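Local coordinates for AP endonuclease, family protein 2 (Mycobacterium smegmatis, PDB 5TNV) that binds a magnesium ion in a xylose isomerase-like TIM barrel and possibly acts as an endonuclease, at residues K47-A51 with G52-K56; Q144-P148 with E149-Q153; A167-D170 with L171-R175. One frame throughout, in Å; residues are numbered along the deposited sequence.

Interaction 1: residues K47-A51 with G52-K56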
loop_
_atom_site.group_PDB
_atom_site.type_symbol
_atom_site.label_atom_id
_atom_site.label_comp_id
_atom_site.label_asym_id
_atom_site.label_seq_id
_atom_site.Cartn_x
_atom_site.Cartn_y
_atom_site.Cartn_z
ATOM N N LYS A 47 -15.225 25.056 -17.546
ATOM C CA LYS A 47 -16.014 26.247 -17.197
ATOM C C LYS A 47 -17.214 26.447 -18.109
ATOM O O LYS A 47 -18.166 27.104 -17.691
ATOM C CB LYS A 47 -15.109 27.467 -17.227
ATOM C CG LYS A 47 -14.806 28.011 -18.514
ATOM C CD LYS A 47 -13.864 29.208 -18.377
ATOM C CE LYS A 47 -14.590 30.504 -17.965
ATOM N NZ LYS A 47 -13.752 31.721 -18.109
ATOM N N ASP A 48 -17.184 25.914 -19.314
ATOM C CA ASP A 48 -18.219 26.088 -20.318
ATOM C C ASP A 48 -19.148 24.910 -20.379
ATOM O O ASP A 48 -20.099 24.893 -21.201
ATOM C CB ASP A 48 -17.575 26.335 -21.690
ATOM C CG ASP A 48 -16.705 27.573 -21.726
ATOM O OD1 ASP A 48 -17.151 28.609 -21.189
ATOM O OD2 ASP A 48 -15.608 27.508 -22.291
ATOM N N ALA A 49 -18.946 23.860 -19.583
ATOM C CA ALA A 49 -19.707 22.614 -19.753
ATOM C C ALA A 49 -21.121 22.728 -19.214
ATOM O O ALA A 49 -21.373 23.482 -18.288
ATOM C CB ALA A 49 -18.965 21.482 -19.043
ATOM N N PRO A 50 -22.039 21.938 -19.735
ATOM C CA PRO A 50 -23.378 21.894 -19.135
ATOM C C PRO A 50 -23.270 21.393 -17.689
ATOM O O PRO A 50 -22.395 20.614 -17.317
ATOM C CB PRO A 50 -24.091 20.899 -20.009
ATOM C CG PRO A 50 -23.311 20.720 -21.238
ATOM C CD PRO A 50 -21.903 21.050 -20.897
ATOM N N ALA A 51 -24.230 21.872 -16.878
ATOM C CA ALA A 51 -24.204 21.544 -15.455
ATOM C C ALA A 51 -24.237 20.017 -15.271
ATOM O O ALA A 51 -23.709 19.489 -14.310
ATOM C CB ALA A 51 -25.296 22.285 -14.728
ATOM N N GLY A 52 -24.887 19.290 -16.152
ATOM C CA GLY A 52 -24.954 17.839 -16.064
ATOM C C GLY A 52 -23.607 17.157 -16.144
ATOM O O GLY A 52 -23.417 16.058 -15.594
ATOM N N VAL A 53 -22.645 17.749 -16.832
ATOM C CA VAL A 53 -21.294 17.260 -16.883
ATOM C C VAL A 53 -20.644 17.413 -15.502
ATOM O O VAL A 53 -20.021 16.469 -14.984
ATOM C CB VAL A 53 -20.526 17.982 -17.976
ATOM C CG1 VAL A 53 -19.045 17.671 -17.942
ATOM C CG2 VAL A 53 -21.053 17.548 -19.352
ATOM N N TRP A 54 -20.759 18.561 -14.892
ATOM C CA TRP A 54 -20.285 18.781 -13.529
ATOM C C TRP A 54 -20.928 17.765 -12.611
ATOM O O TRP A 54 -20.281 17.206 -11.725
ATOM C CB TRP A 54 -20.660 20.173 -13.077
ATOM C CG TRP A 54 -20.108 21.321 -13.882
ATOM C CD1 TRP A 54 -19.058 21.331 -14.724
ATOM C CD2 TRP A 54 -20.625 22.649 -13.892
ATOM N NE1 TRP A 54 -18.863 22.577 -15.251
ATOM C CE2 TRP A 54 -19.822 23.417 -14.769
ATOM C CE3 TRP A 54 -21.702 23.292 -13.279
ATOM C CZ2 TRP A 54 -20.048 24.770 -15.016
ATOM C CZ3 TRP A 54 -21.917 24.625 -13.523
ATOM C CH2 TRP A 54 -21.115 25.356 -14.384
ATOM N N ALA A 55 -22.214 17.530 -12.780
ATOM C CA ALA A 55 -22.953 16.620 -11.905
ATOM C C ALA A 55 -22.366 15.226 -11.929
ATOM O O ALA A 55 -22.279 14.570 -10.900
ATOM C CB ALA A 55 -24.423 16.555 -12.299
ATOM N N LYS A 56 -21.987 14.717 -13.092
ATOM C CA LYS A 56 -21.442 13.364 -13.181
ATOM C C LYS A 56 -20.078 13.265 -12.506
ATOM O O LYS A 56 -19.732 12.200 -11.984
ATOM C CB LYS A 56 -21.432 12.897 -14.614
ATOM C CG LYS A 56 -22.837 12.551 -15.146
ATOM C CD LYS A 56 -22.843 11.446 -16.210
ATOM C CE LYS A 56 -24.162 11.366 -16.972
ATOM N NZ LYS A 56 -23.983 11.389 -18.454
#
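The indole of Trp54 lies over the backbone that leads into its own helix. Pro50 O lies over one face of the ring, while Ala49 O and Ala51 CA approach obliquely near the rim, with Ala51 CA 3.7 Å from Trp54 CE3 and Ala49 O 3.8 Å from Trp54 CZ2. At the ring edge, near its plane, Lys47 O approaches Trp54 CZ2. Apolar carbons pack alongside: Ala49 CB is 3.9 Å from Trp54 NE1 and 4.0 Å from Val53 CG1, while Pro50 CD meets Val53 CG2 at 3.9 Å. With CG anti to its carbonyl carbon (chi1 -60°), Trp54 sends the indole back over residues 47-51, and NE1 hydrogen-bonds Ile46 O, just before them. Two backbone bonds close the turn. Val53 N reaches Pro50 O at 2.9 Å in a bent bond (138° at the hydrogen), and Ala55 N binds Ala51 O, also at 2.9 Å. Farther out, Arg85 NH2 of helix 83-95 hydrogen-bonds both Lys47 O and Ala49 O, and Val92 of that helix touches Ala51 and Ala55. Pro50 occupies the N-cap position, so this is the N-terminal turn of helix 51-63, a helix that follows strand 29-32 in the TIM barrel and packs beside helix 83-95.

Interaction 2: residues Q144-P148 with E149-Q153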
loop_
_atom_site.group_PDB
_atom_site.type_symbol
_atom_site.label_atom_id
_atom_site.label_comp_id
_atom_site.label_asym_id
_atom_site.label_seq_id
_atom_site.Cartn_x
_atom_site.Cartn_y
_atom_site.Cartn_z
ATOM N N GLN A 144 3.799 27.828 -7.811
ATOM C CA GLN A 144 3.507 28.410 -9.126
ATOM C C GLN A 144 3.508 27.315 -10.183
ATOM O O GLN A 144 3.596 26.132 -9.863
ATOM C CB GLN A 144 4.445 29.565 -9.483
ATOM C CG GLN A 144 4.389 30.712 -8.501
ATOM C CD GLN A 144 5.093 31.949 -8.935
ATOM O OE1 GLN A 144 5.488 32.089 -10.111
ATOM N NE2 GLN A 144 5.248 32.909 -8.044
ATOM N N ALA A 145 3.370 27.672 -11.465
ATOM C CA ALA A 145 3.286 26.680 -12.521
ATOM C C ALA A 145 4.497 25.719 -12.444
ATOM O O ALA A 145 5.624 26.117 -12.144
ATOM C CB ALA A 145 3.331 27.330 -13.871
ATOM N N LEU A 146 4.212 24.459 -12.762
ATOM C CA LEU A 146 5.300 23.523 -12.998
ATOM C C LEU A 146 6.138 23.999 -14.163
ATOM O O LEU A 146 5.643 24.479 -15.167
ATOM C CB LEU A 146 4.707 22.154 -13.326
ATOM C CG LEU A 146 3.925 21.511 -12.185
ATOM C CD1 LEU A 146 3.497 20.114 -12.649
ATOM C CD2 LEU A 146 4.685 21.446 -10.900
ATOM N N THR A 147 7.455 23.840 -14.062
ATOM C CA THR A 147 8.330 24.163 -15.156
ATOM C C THR A 147 8.315 23.072 -16.219
ATOM O O THR A 147 7.893 21.930 -15.930
ATOM C CB THR A 147 9.793 24.368 -14.674
ATOM O OG1 THR A 147 10.221 23.066 -14.239
ATOM C CG2 THR A 147 9.861 25.368 -13.575
ATOM N N PRO A 148 8.773 23.344 -17.427
ATOM C CA PRO A 148 8.835 22.270 -18.436
ATOM C C PRO A 148 9.649 21.067 -17.969
ATOM O O PRO A 148 9.292 19.940 -18.236
ATOM C CB PRO A 148 9.450 22.971 -19.643
ATOM C CG PRO A 148 8.973 24.393 -19.480
ATOM C CD PRO A 148 9.125 24.685 -17.993
ATOM N N GLU A 149 10.753 21.336 -17.259
ATOM C CA GLU A 149 11.577 20.232 -16.782
ATOM C C GLU A 149 10.836 19.434 -15.746
ATOM O O GLU A 149 10.904 18.193 -15.757
ATOM C CB GLU A 149 12.902 20.740 -16.184
ATOM C CG GLU A 149 13.826 19.640 -15.729
ATOM C CD GLU A 149 15.144 20.043 -15.126
ATOM O OE1 GLU A 149 15.146 21.223 -14.631
ATOM O OE2 GLU A 149 16.102 19.235 -15.091
ATOM N N GLN A 150 10.086 20.063 -14.843
ATOM C CA GLN A 150 9.249 19.336 -13.908
ATOM C C GLN A 150 8.222 18.459 -14.601
ATOM O O GLN A 150 7.973 17.329 -14.151
ATOM C CB GLN A 150 8.526 20.269 -12.938
ATOM C CG GLN A 150 9.450 20.830 -11.860
ATOM C CD GLN A 150 8.697 21.703 -10.902
ATOM O OE1 GLN A 150 8.091 22.717 -11.286
ATOM N NE2 GLN A 150 8.708 21.334 -9.647
ATOM N N GLU A 151 7.636 18.983 -15.666
ATOM C CA GLU A 151 6.604 18.223 -16.381
ATOM C C GLU A 151 7.157 16.959 -17.062
ATOM O O GLU A 151 6.391 16.031 -17.305
ATOM C CB GLU A 151 5.897 19.120 -17.401
ATOM C CG GLU A 151 5.033 20.178 -16.757
ATOM C CD GLU A 151 4.452 21.172 -17.735
ATOM O OE1 GLU A 151 5.091 21.435 -18.756
ATOM O OE2 GLU A 151 3.371 21.672 -17.395
ATOM N N LYS A 152 8.434 16.892 -17.337
ATOM C CA LYS A 152 9.049 15.730 -17.961
ATOM C C LYS A 152 9.341 14.615 -16.942
ATOM O O LYS A 152 9.566 13.478 -17.336
ATOM C CB LYS A 152 10.332 16.088 -18.685
ATOM C CG LYS A 152 10.022 16.904 -19.967
ATOM C CD LYS A 152 10.933 16.589 -21.103
ATOM C CE LYS A 152 10.276 16.725 -22.446
ATOM N NZ LYS A 152 9.981 15.458 -23.166
ATOM N N GLN A 153 9.358 14.914 -15.651
ATOM C CA GLN A 153 9.809 13.954 -14.656
ATOM C C GLN A 153 8.716 12.936 -14.297
ATOM O O GLN A 153 7.519 13.181 -14.509
ATOM C CB GLN A 153 10.229 14.684 -13.365
ATOM C CG GLN A 153 11.258 15.756 -13.554
ATOM C CD GLN A 153 12.504 15.235 -14.151
ATOM O OE1 GLN A 153 13.112 14.301 -13.600
ATOM N NE2 GLN A 153 12.919 15.879 -15.239
HETATM O O HOH W 1 7.184 25.044 -10.006
HETATM O O HOH W 2 3.030 24.031 -16.118
HETATM O O HOH W 3 12.821 23.186 -13.288
#
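From Leu146 the chain runs extended through Thr147, then turns at Pro148 into the short, weakly bonded helix 148-152; Thr147 and Gln150 come within 5.1 Å of each other, CA to CA. Glu151 N bonds to Thr147 O at 3.0 Å, and Lys152 N makes a weak bond to Pro148 O. The side chains of Thr147 and Gln150 complete the turn reciprocally. Thr147 OG1, set between its backbone N and carbonyl carbon (chi1 67°), accepts a hydrogen bond from Gln150 N at 3.1 Å, nearly straight at 166°. In return Gln150, extended beyond CG, brings OE1 to 3.1 Å from Thr147 N, which lies in the amide plane on an OE1 lone pair. Gln150 OE1 also accepts a hydrogen bond from a water that donates to Ala145 O as well, and Gln150 NE2 donates to Phe156 O, so both ends of the amide are held. Leu146 crosses Gln150 at about a right angle, its CD2 3.7 Å from Gln150 OE1, and Leu146 CB packs against Glu151 CG at 4.0 Å. A second water donates to Leu146 O and Glu151 OE2. At the far end Gln153 NE2 donates to Glu149 O at 3.1 Å, on the face of that carbonyl opposite Lys152 N. The reciprocal Thr147-Gln150 pair is a capping box, here starting a surface helix in the loop region after barrel strand 137-141.

Interaction 3: residues A167-D170 with L171-R175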
loop_
_atom_site.group_PDB
_atom_site.type_symbol
_atom_site.label_atom_id
_atom_site.label_comp_id
_atom_site.label_asym_id
_atom_site.label_seq_id
_atom_site.Cartn_x
_atom_site.Cartn_y
_atom_site.Cartn_z
ATOM N N ALA A 167 12.769 39.182 -2.711
ATOM C CA ALA A 167 12.383 40.600 -2.760
ATOM C C ALA A 167 10.885 40.774 -2.699
ATOM O O ALA A 167 10.496 41.931 -2.599
ATOM C CB ALA A 167 13.009 41.192 -4.008
ATOM N N LEU A 168 10.098 39.713 -2.786
ATOM C CA LEU A 168 8.620 39.817 -2.828
ATOM C C LEU A 168 7.995 39.327 -1.544
ATOM O O LEU A 168 6.815 39.259 -1.416
ATOM C CB LEU A 168 8.065 39.124 -4.055
ATOM C CG LEU A 168 8.415 39.694 -5.430
ATOM C CD1 LEU A 168 7.839 38.827 -6.550
ATOM C CD2 LEU A 168 7.948 41.157 -5.568
ATOM N N ARG A 169 8.816 39.008 -0.524
ATOM C CA ARG A 169 8.222 38.507 0.713
ATOM C C ARG A 169 7.344 39.531 1.411
ATOM O O ARG A 169 6.276 39.237 1.931
ATOM C CB ARG A 169 9.309 37.986 1.664
ATOM C CG ARG A 169 8.823 37.293 2.906
ATOM C CD ARG A 169 9.932 36.785 3.821
ATOM N NE ARG A 169 9.462 36.118 5.023
ATOM C CZ ARG A 169 9.086 36.652 6.190
ATOM N NH1 ARG A 169 9.104 37.970 6.364
ATOM N NH2 ARG A 169 8.662 35.873 7.169
ATOM N N ASP A 170 7.817 40.798 1.448
ATOM C CA ASP A 170 7.028 41.847 2.073
ATOM C C ASP A 170 5.692 42.054 1.333
ATOM O O ASP A 170 4.646 42.224 1.977
ATOM C CB ASP A 170 7.743 43.213 2.140
ATOM C CG ASP A 170 8.665 43.258 3.339
ATOM O OD1 ASP A 170 8.523 42.518 4.350
ATOM O OD2 ASP A 170 9.574 44.111 3.138
ATOM N N LEU A 171 5.718 41.992 0.009
ATOM C CA LEU A 171 4.480 42.113 -0.771
ATOM C C LEU A 171 3.519 40.964 -0.469
ATOM O O LEU A 171 2.297 41.106 -0.343
ATOM C CB LEU A 171 4.806 42.187 -2.260
ATOM C CG LEU A 171 3.592 42.444 -3.157
ATOM C CD1 LEU A 171 2.923 43.735 -2.815
ATOM C CD2 LEU A 171 4.030 42.391 -4.605
ATOM N N ALA A 172 4.080 39.757 -0.356
ATOM C CA ALA A 172 3.310 38.584 0.018
ATOM C C ALA A 172 2.627 38.774 1.356
ATOM O O ALA A 172 1.435 38.496 1.473
ATOM C CB ALA A 172 4.165 37.326 0.033
ATOM N N ILE A 173 3.345 39.261 2.346
ATOM C CA ILE A 173 2.767 39.484 3.681
ATOM C C ILE A 173 1.641 40.503 3.597
ATOM O O ILE A 173 0.555 40.350 4.187
ATOM C CB ILE A 173 3.859 39.868 4.708
ATOM C CG1 ILE A 173 4.782 38.626 4.979
ATOM C CG2 ILE A 173 3.242 40.428 5.940
ATOM C CD1 ILE A 173 6.031 38.985 5.768
ATOM N N GLU A 174 1.877 41.598 2.855
ATOM C CA GLU A 174 0.873 42.665 2.692
ATOM C C GLU A 174 -0.385 42.099 2.085
ATOM O O GLU A 174 -1.492 42.398 2.555
ATOM C CB GLU A 174 1.434 43.790 1.799
ATOM C CG GLU A 174 0.574 44.976 1.434
ATOM C CD GLU A 174 1.292 45.891 0.434
ATOM O OE1 GLU A 174 2.512 46.148 0.542
ATOM O OE2 GLU A 174 0.650 46.383 -0.517
ATOM N N ARG A 175 -0.226 41.302 1.030
ATOM C CA ARG A 175 -1.411 40.755 0.334
ATOM C C ARG A 175 -2.130 39.691 1.156
ATOM O O ARG A 175 -3.356 39.604 1.156
ATOM C CB ARG A 175 -1.031 40.283 -1.053
ATOM C CG ARG A 175 -0.715 41.474 -1.959
ATOM C CD ARG A 175 -0.315 41.034 -3.364
ATOM N NE ARG A 175 -0.132 42.207 -4.199
ATOM C CZ ARG A 175 0.322 42.220 -5.444
ATOM N NH1 ARG A 175 0.624 41.107 -6.085
ATOM N NH2 ARG A 175 0.495 43.355 -6.138
HETATM O O HOH W 4 8.164 42.834 -1.316
#
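The first turn of helix 169-185, one of the helices of the TIM barrel, is where Leu168 at the N-cap position, Arg169 and Asp170 meet the residues of the next turn. Three successive backbone bonds, each 3.0 Å long, set the helix going: Ala172 N to Leu168 O, Ile173 N to Arg169 O and Glu174 N to Asp170 O. One step earlier, a water bridges the corresponding pair, accepting from Leu171 N and donating to Ala167 O. On one flank Ile173 CD1 lies over a face of the Arg169 guanidinium, 3.3 Å from Arg169 NH1. Arg169 has CG anti to its backbone N (chi1 -173°) and stays extended to NE, which carries the guanidinium out beside the helix. There its NH2 forms a salt bridge with Asp212 OD2 on helix 203-213, and Phe209 of that helix touches both Arg169 and Ile173, so the two helices share apolar contact as well as the ion pair. On another flank Leu168 CD2 and Leu171 CD2 touch at 4.2 Å. Arg175 turns toward helix 116-133, touching Glu117 and Leu120, and its NH1 hydrogen-bonds Ile110 O. The apolar branch of Leu171 helps cover this second guanidinium: Leu171 CD2 sits 3.8 Å above the Arg175 guanidinium plane, over its centre.

How the interactions relate
The three contacts each form at the start of a helix, but at separate places on the barrel, and none touches another. Interactions 2 and 3 are nearest: their closest atoms are about 7 Å apart and their centres about 25 Å, and helices 148-152 and 169-185 follow each other in the chain. Interaction 1 is remote from both, its centre about 29 Å from that of interaction 2 and about 37 Å from that of interaction 3. Of the three, interaction 2 approaches the magnesium site of Glu193, Asp223 and His252: the Leu146 side chain is about 12 Å from the metal, so this contact lies outside the metal's first shell. Interactions 1 and 3 lie away from the site.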